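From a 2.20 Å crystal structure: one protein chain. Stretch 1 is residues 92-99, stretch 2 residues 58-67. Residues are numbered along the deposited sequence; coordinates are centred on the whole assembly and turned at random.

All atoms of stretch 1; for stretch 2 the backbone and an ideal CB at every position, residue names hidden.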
ATOM      1  N   GLY A  92      -0.823 -10.197  -5.334  1.00 32.71           N
ATOM      2  CA  GLY A  92       0.506  -9.868  -5.811  1.00 33.87           C
ATOM      3  C   GLY A  92       0.407  -9.007  -7.068  1.00 34.42           C
ATOM      4  O   GLY A  92      -0.605  -8.361  -7.326  1.00 32.63           O
ATOM      5  N   GLU A  93       1.487  -8.987  -7.825  1.00 36.05           N
ATOM      6  CA  GLU A  93       1.572  -8.193  -9.026  1.00 37.33           C
ATOM      7  C   GLU A  93       2.418  -8.913 -10.095  1.00 38.43           C
ATOM      8  O   GLU A  93       3.541  -9.280  -9.848  1.00 38.97           O
ATOM      9  CB  GLU A  93       2.176  -6.817  -8.720  1.00 36.54           C
ATOM     10  CG  GLU A  93       2.149  -5.932  -9.973  1.00 37.02           C
ATOM     11  CD  GLU A  93       2.781  -4.595  -9.825  1.00 37.08           C
ATOM     12  OE1 GLU A  93       3.369  -4.317  -8.769  1.00 35.62           O
ATOM     13  OE2 GLU A  93       2.690  -3.817 -10.797  1.00 38.20           O
ATOM     14  N   GLN A  94       1.863  -9.095 -11.280  1.00 40.21           N
ATOM     15  CA  GLN A  94       2.542  -9.782 -12.357  1.00 41.34           C
ATOM     16  C   GLN A  94       2.302  -8.993 -13.619  1.00 41.51           C
ATOM     17  O   GLN A  94       1.179  -8.581 -13.889  1.00 41.10           O
ATOM     18  CB  GLN A  94       1.995 -11.208 -12.565  1.00 42.62           C
ATOM     19  CG  GLN A  94       2.616 -12.262 -11.694  1.00 46.33           C
ATOM     20  CD  GLN A  94       4.009 -12.613 -12.149  1.00 51.65           C
ATOM     21  OE1 GLN A  94       4.212 -13.149 -13.249  1.00 56.72           O
ATOM     22  NE2 GLN A  94       4.987 -12.294 -11.317  1.00 55.03           N
ATOM     23  N   ASN A  95       3.373  -8.818 -14.392  1.00 42.19           N
ATOM     24  CA  ASN A  95       3.351  -8.035 -15.609  1.00 41.58           C
ATOM     25  C   ASN A  95       2.671  -6.671 -15.463  1.00 40.61           C
ATOM     26  O   ASN A  95       1.909  -6.250 -16.343  1.00 40.14           O
ATOM     27  CB  ASN A  95       2.716  -8.859 -16.707  1.00 42.75           C
ATOM     28  CG  ASN A  95       3.446 -10.163 -16.926  1.00 45.90           C
ATOM     29  OD1 ASN A  95       4.695 -10.201 -16.958  1.00 50.30           O
ATOM     30  ND2 ASN A  95       2.677 -11.252 -17.050  1.00 48.68           N
ATOM     31  N   GLY A  96       2.979  -5.986 -14.357  1.00 39.49           N
ATOM     32  CA  GLY A  96       2.390  -4.664 -14.059  1.00 38.85           C
ATOM     33  C   GLY A  96       0.906  -4.692 -13.723  1.00 38.05           C
ATOM     34  O   GLY A  96       0.231  -3.670 -13.766  1.00 37.87           O
ATOM     35  N   GLU A  97       0.388  -5.873 -13.382  1.00 37.46           N
ATOM     36  CA  GLU A  97      -1.028  -6.041 -13.093  1.00 36.45           C
ATOM     37  C   GLU A  97      -1.219  -6.640 -11.712  1.00 35.06           C
ATOM     38  O   GLU A  97      -0.452  -7.494 -11.306  1.00 33.86           O
ATOM     39  CB  GLU A  97      -1.669  -6.945 -14.133  1.00 37.22           C
ATOM     40  CG  GLU A  97      -1.478  -6.482 -15.574  1.00 38.09           C
ATOM     41  CD  GLU A  97      -2.521  -7.076 -16.567  1.00 39.35           C
ATOM     42  OE1 GLU A  97      -3.502  -7.771 -16.144  1.00 42.25           O
ATOM     43  OE2 GLU A  97      -2.352  -6.788 -17.773  1.00 40.20           O
ATOM     44  N   LEU A  98      -2.234  -6.175 -10.983  1.00 33.38           N
ATOM     45  CA  LEU A  98      -2.582  -6.798  -9.732  1.00 33.39           C
ATOM     46  C   LEU A  98      -3.012  -8.258  -9.949  1.00 32.95           C
ATOM     47  O   LEU A  98      -3.765  -8.568 -10.890  1.00 32.32           O
ATOM     48  CB  LEU A  98      -3.710  -6.043  -9.058  1.00 32.75           C
ATOM     49  CG  LEU A  98      -3.992  -6.446  -7.607  1.00 33.22           C
ATOM     50  CD1 LEU A  98      -2.846  -6.048  -6.684  1.00 32.93           C
ATOM     51  CD2 LEU A  98      -5.277  -5.719  -7.188  1.00 34.72           C
ATOM     52  N   THR A  99      -2.567  -9.134  -9.057  1.00 32.63           N
ATOM     53  CA  THR A  99      -2.852 -10.560  -9.151  1.00 32.92           C
ATOM     54  C   THR A  99      -3.624 -11.057  -7.928  1.00 32.56           C
ATOM     55  O   THR A  99      -3.311 -10.716  -6.784  1.00 33.08           O
ATOM     56  CB  THR A  99      -1.525 -11.313  -9.367  1.00 33.74           C
ATOM     57  OG1 THR A  99      -0.982 -10.904 -10.641  1.00 36.76           O
ATOM     58  CG2 THR A  99      -1.745 -12.787  -9.457  1.00 35.08           C
ATOM     59  N   UNK A  58      -5.476  -9.191 -12.888  1.00 35.01           N
ATOM     60  CA  UNK A  58      -6.748  -8.515 -12.814  1.00 35.19           C
ATOM     61  C   UNK A  58      -6.936  -7.379 -13.813  1.00 35.62           C
ATOM     62  O   UNK A  58      -7.956  -6.706 -13.767  1.00 37.13           O
ATOM     63  CB  UNK A  58      -6.935  -7.971 -11.396  1.00 35.19           C
ATOM     64  N   UNK A  59      -6.021  -7.197 -14.759  1.00 35.67           N
ATOM     65  CA  UNK A  59      -6.245  -6.202 -15.818  1.00 36.16           C
ATOM     66  C   UNK A  59      -5.180  -5.119 -15.897  1.00 36.29           C
ATOM     67  O   UNK A  59      -4.516  -4.799 -14.900  1.00 35.33           O
ATOM     68  CB  UNK A  59      -7.607  -5.537 -15.612  1.00 36.16           C
ATOM     69  N   UNK A  60      -5.016  -4.576 -17.104  1.00 36.35           N
ATOM     70  CA  UNK A  60      -3.956  -3.599 -17.418  1.00 35.79           C
ATOM     71  C   UNK A  60      -3.972  -2.373 -16.506  1.00 35.10           C
ATOM     72  O   UNK A  60      -2.923  -1.816 -16.200  1.00 36.17           O
ATOM     73  CB  UNK A  60      -4.090  -3.141 -18.872  1.00 35.79           C
ATOM     74  N   UNK A  61      -5.152  -1.935 -16.095  1.00 34.06           N
ATOM     75  CA  UNK A  61      -5.259  -0.741 -15.233  1.00 34.20           C
ATOM     76  C   UNK A  61      -5.508  -1.031 -13.747  1.00 32.43           C
ATOM     77  O   UNK A  61      -5.761  -0.101 -12.986  1.00 30.97           O
ATOM     78  CB  UNK A  61      -6.392   0.148 -15.751  1.00 34.20           C
ATOM     79  N   UNK A  62      -5.428  -2.298 -13.350  1.00 30.22           N
ATOM     80  CA  UNK A  62      -5.787  -2.701 -11.984  1.00 29.97           C
ATOM     81  C   UNK A  62      -4.942  -1.986 -10.907  1.00 28.56           C
ATOM     82  O   UNK A  62      -5.484  -1.594  -9.875  1.00 28.07           O
ATOM     83  CB  UNK A  62      -5.626  -4.216 -11.839  1.00 29.97           C
ATOM     84  N   UNK A  63      -3.651  -1.791 -11.138  1.00 27.64           N
ATOM     85  CA  UNK A  63      -2.805  -1.167 -10.100  1.00 28.76           C
ATOM     86  C   UNK A  63      -3.189   0.306  -9.880  1.00 28.22           C
ATOM     87  O   UNK A  63      -3.222   0.784  -8.766  1.00 27.92           O
ATOM     88  CB  UNK A  63      -1.329  -1.267 -10.489  1.00 28.76           C
ATOM     89  N   UNK A  64      -3.511   1.003 -10.961  1.00 28.08           N
ATOM     90  CA  UNK A  64      -3.992   2.375 -10.891  1.00 27.44           C
ATOM     91  C   UNK A  64      -5.372   2.445 -10.208  1.00 27.15           C
ATOM     92  O   UNK A  64      -5.585   3.252  -9.300  1.00 25.81           O
ATOM     93  CB  UNK A  64      -4.062   2.978 -12.296  1.00 27.44           C
ATOM     94  N   UNK A  65      -6.304   1.594 -10.610  1.00 26.52           N
ATOM     95  CA  UNK A  65      -7.621   1.655  -9.995  1.00 27.11           C
ATOM     96  C   UNK A  65      -7.513   1.323  -8.510  1.00 27.23           C
ATOM     97  O   UNK A  65      -8.246   1.884  -7.690  1.00 25.74           O
ATOM     98  CB  UNK A  65      -8.591   0.699 -10.693  1.00 27.11           C
ATOM     99  N   UNK A  66      -6.573   0.432  -8.165  1.00 27.78           N
ATOM    100  CA  UNK A  66      -6.301   0.098  -6.763  1.00 27.37           C
ATOM    101  C   UNK A  66      -6.035   1.344  -5.877  1.00 27.10           C
ATOM    102  O   UNK A  66      -6.373   1.359  -4.696  1.00 27.69           O
ATOM    103  CB  UNK A  66      -5.097  -0.844  -6.695  1.00 27.37           C
ATOM    104  N   UNK A  67      -5.459   2.387  -6.453  1.00 26.80           N
ATOM    105  CA  UNK A  67      -5.208   3.641  -5.726  1.00 26.97           C
ATOM    106  C   UNK A  67      -6.479   4.263  -5.124  1.00 27.12           C
ATOM    107  O   UNK A  67      -6.417   4.957  -4.131  1.00 26.29           O
ATOM    108  CB  UNK A  67      -4.549   4.652  -6.666  1.00 26.97           C
TER

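At position 58 the backbone N donates to Leu 98 O at 2.7 Å, a bond open to almost any residue. CA-to-CB points sideways, with the ideal CB only 3.3 Å from Leu 98 O, so a side chain here must lead away from that carbonyl; the nearby isobutyl group of Leu 98 favours an aliphatic one. The residue is Leu 58, whose CD1 packs 3.8 Å from Leu 98 CD2.

At position 59 the backbone decides. With phi/psi of 121/153, a CB would be jammed against the carbonyl O of position 58, which calls for glycine, and Gly 59 is found. Its N donates to Glu 97 OE1 at 2.9 Å, so the Glu 97 carboxylate is held by a main-chain amide.

Position 60 directs CA-to-CB away overall, although the ideal CB lies 4.2 Å from Glu 97 OE2. A small residue, or a neutral or basic polar one, could suit; an acidic one would be less favourable beside the carboxylate. Ala 60 uses its backbone: its O accepts from a water that also donates to Gly 96 O and accepts from the amide N of position 63, tying the hairpin turn to the start of the helix.

Position 61 points away and meets nothing of stretch 1. It precedes the helix, where Asp, Asn, Ser or Thr are common; Asp 61 occupies the N-cap position, but its side chain makes no capping bond.

At position 62 CA-to-CB points toward the strand and the ideal CB is 3.8 Å from Leu 98 CB, leaving little space. Leu 98 N offers a donor nearby, so a short side chain with an acceptor, such as serine or threonine, would suit. Ser 62, in the p rotamer, accepts from Leu 98 N through OG at 2.9 Å, while the same OG donates to Gly 59 O at 2.6 Å.

At position 63 CA-to-CB points sideways, with Gly 96 O, Glu 93 OE2 and Leu 98 N around the ideal CB, and a longer chain can reach the Leu 98 side chain. A flexible, largely apolar chain fits, though a basic one could also exploit the acceptors. Met 63, with all three chi angles m, places CG 3.7 Å from Gly 96 O and SD 3.8 Å from Leu 98 CD1.

Positions 64, 65 and 67 have no contact with stretch 1; they are Val 64, Val 65 and Gln 67.

Position 66 again points toward the strand, its ideal CB 4.9 Å from Leu 98 CD2. Leucine, isoleucine or methionine could reach that side chain. Leu 66 does, with CD2 3.9 Å from Leu 98 CD1.

Stretch 2 58-67: LGADSMVVLQ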
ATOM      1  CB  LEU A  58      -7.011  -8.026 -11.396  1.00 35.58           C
ATOM      2  CG  LEU A  58      -7.175  -9.113 -10.341  1.00 35.63           C
ATOM      3  CD1 LEU A  58      -7.188  -8.487  -8.960  1.00 36.08           C
ATOM      4  CD2 LEU A  58      -8.431  -9.943 -10.579  1.00 35.52           C
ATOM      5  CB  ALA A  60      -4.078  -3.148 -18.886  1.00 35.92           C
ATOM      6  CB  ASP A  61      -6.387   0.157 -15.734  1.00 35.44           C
ATOM      7  CG  ASP A  61      -6.060   0.820 -17.077  1.00 39.80           C
ATOM      8  OD1 ASP A  61      -4.848   1.055 -17.383  1.00 43.87           O
ATOM      9  OD2 ASP A  61      -7.029   1.129 -17.803  1.00 41.73           O
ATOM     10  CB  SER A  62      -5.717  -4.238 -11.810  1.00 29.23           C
ATOM     11  OG  SER A  62      -4.482  -4.772 -12.261  1.00 28.06           O
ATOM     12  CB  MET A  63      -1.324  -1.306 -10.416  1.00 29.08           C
ATOM     13  CG  MET A  63      -0.797  -2.753 -10.329  1.00 31.39           C
ATOM     14  SD  MET A  63      -0.844  -3.515  -8.690  1.00 33.79           S
ATOM     15  CE  MET A  63       0.285  -2.503  -7.737  1.00 33.22           C
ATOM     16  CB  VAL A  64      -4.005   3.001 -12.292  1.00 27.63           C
ATOM     17  CG1 VAL A  64      -4.853   4.272 -12.355  1.00 27.64           C
ATOM     18  CG2 VAL A  64      -2.561   3.262 -12.738  1.00 27.75           C
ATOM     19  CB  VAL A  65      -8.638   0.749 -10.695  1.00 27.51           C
ATOM     20  CG1 VAL A  65      -9.965   0.806  -9.980  1.00 28.20           C
ATOM     21  CG2 VAL A  65      -8.817   1.199 -12.174  1.00 28.07           C
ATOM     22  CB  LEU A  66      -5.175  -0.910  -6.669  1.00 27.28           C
ATOM     23  CG  LEU A  66      -4.871  -1.544  -5.298  1.00 28.02           C
ATOM     24  CD1 LEU A  66      -6.045  -2.331  -4.712  1.00 27.70           C
ATOM     25  CD2 LEU A  66      -3.677  -2.438  -5.431  1.00 27.99           C
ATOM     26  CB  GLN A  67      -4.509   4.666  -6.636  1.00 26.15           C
ATOM     27  CG  GLN A  67      -3.208   4.165  -7.266  1.00 25.99           C
ATOM     28  CD  GLN A  67      -2.620   5.123  -8.250  1.00 25.50           C
ATOM     29  OE1 GLN A  67      -2.845   6.357  -8.178  1.00 27.07           O
ATOM     30  NE2 GLN A  67      -1.828   4.590  -9.165  1.00 17.94           N
TER
HETATM   31  O   HOH W   1      -2.008  -2.292 -13.518  1.00 35.72           O
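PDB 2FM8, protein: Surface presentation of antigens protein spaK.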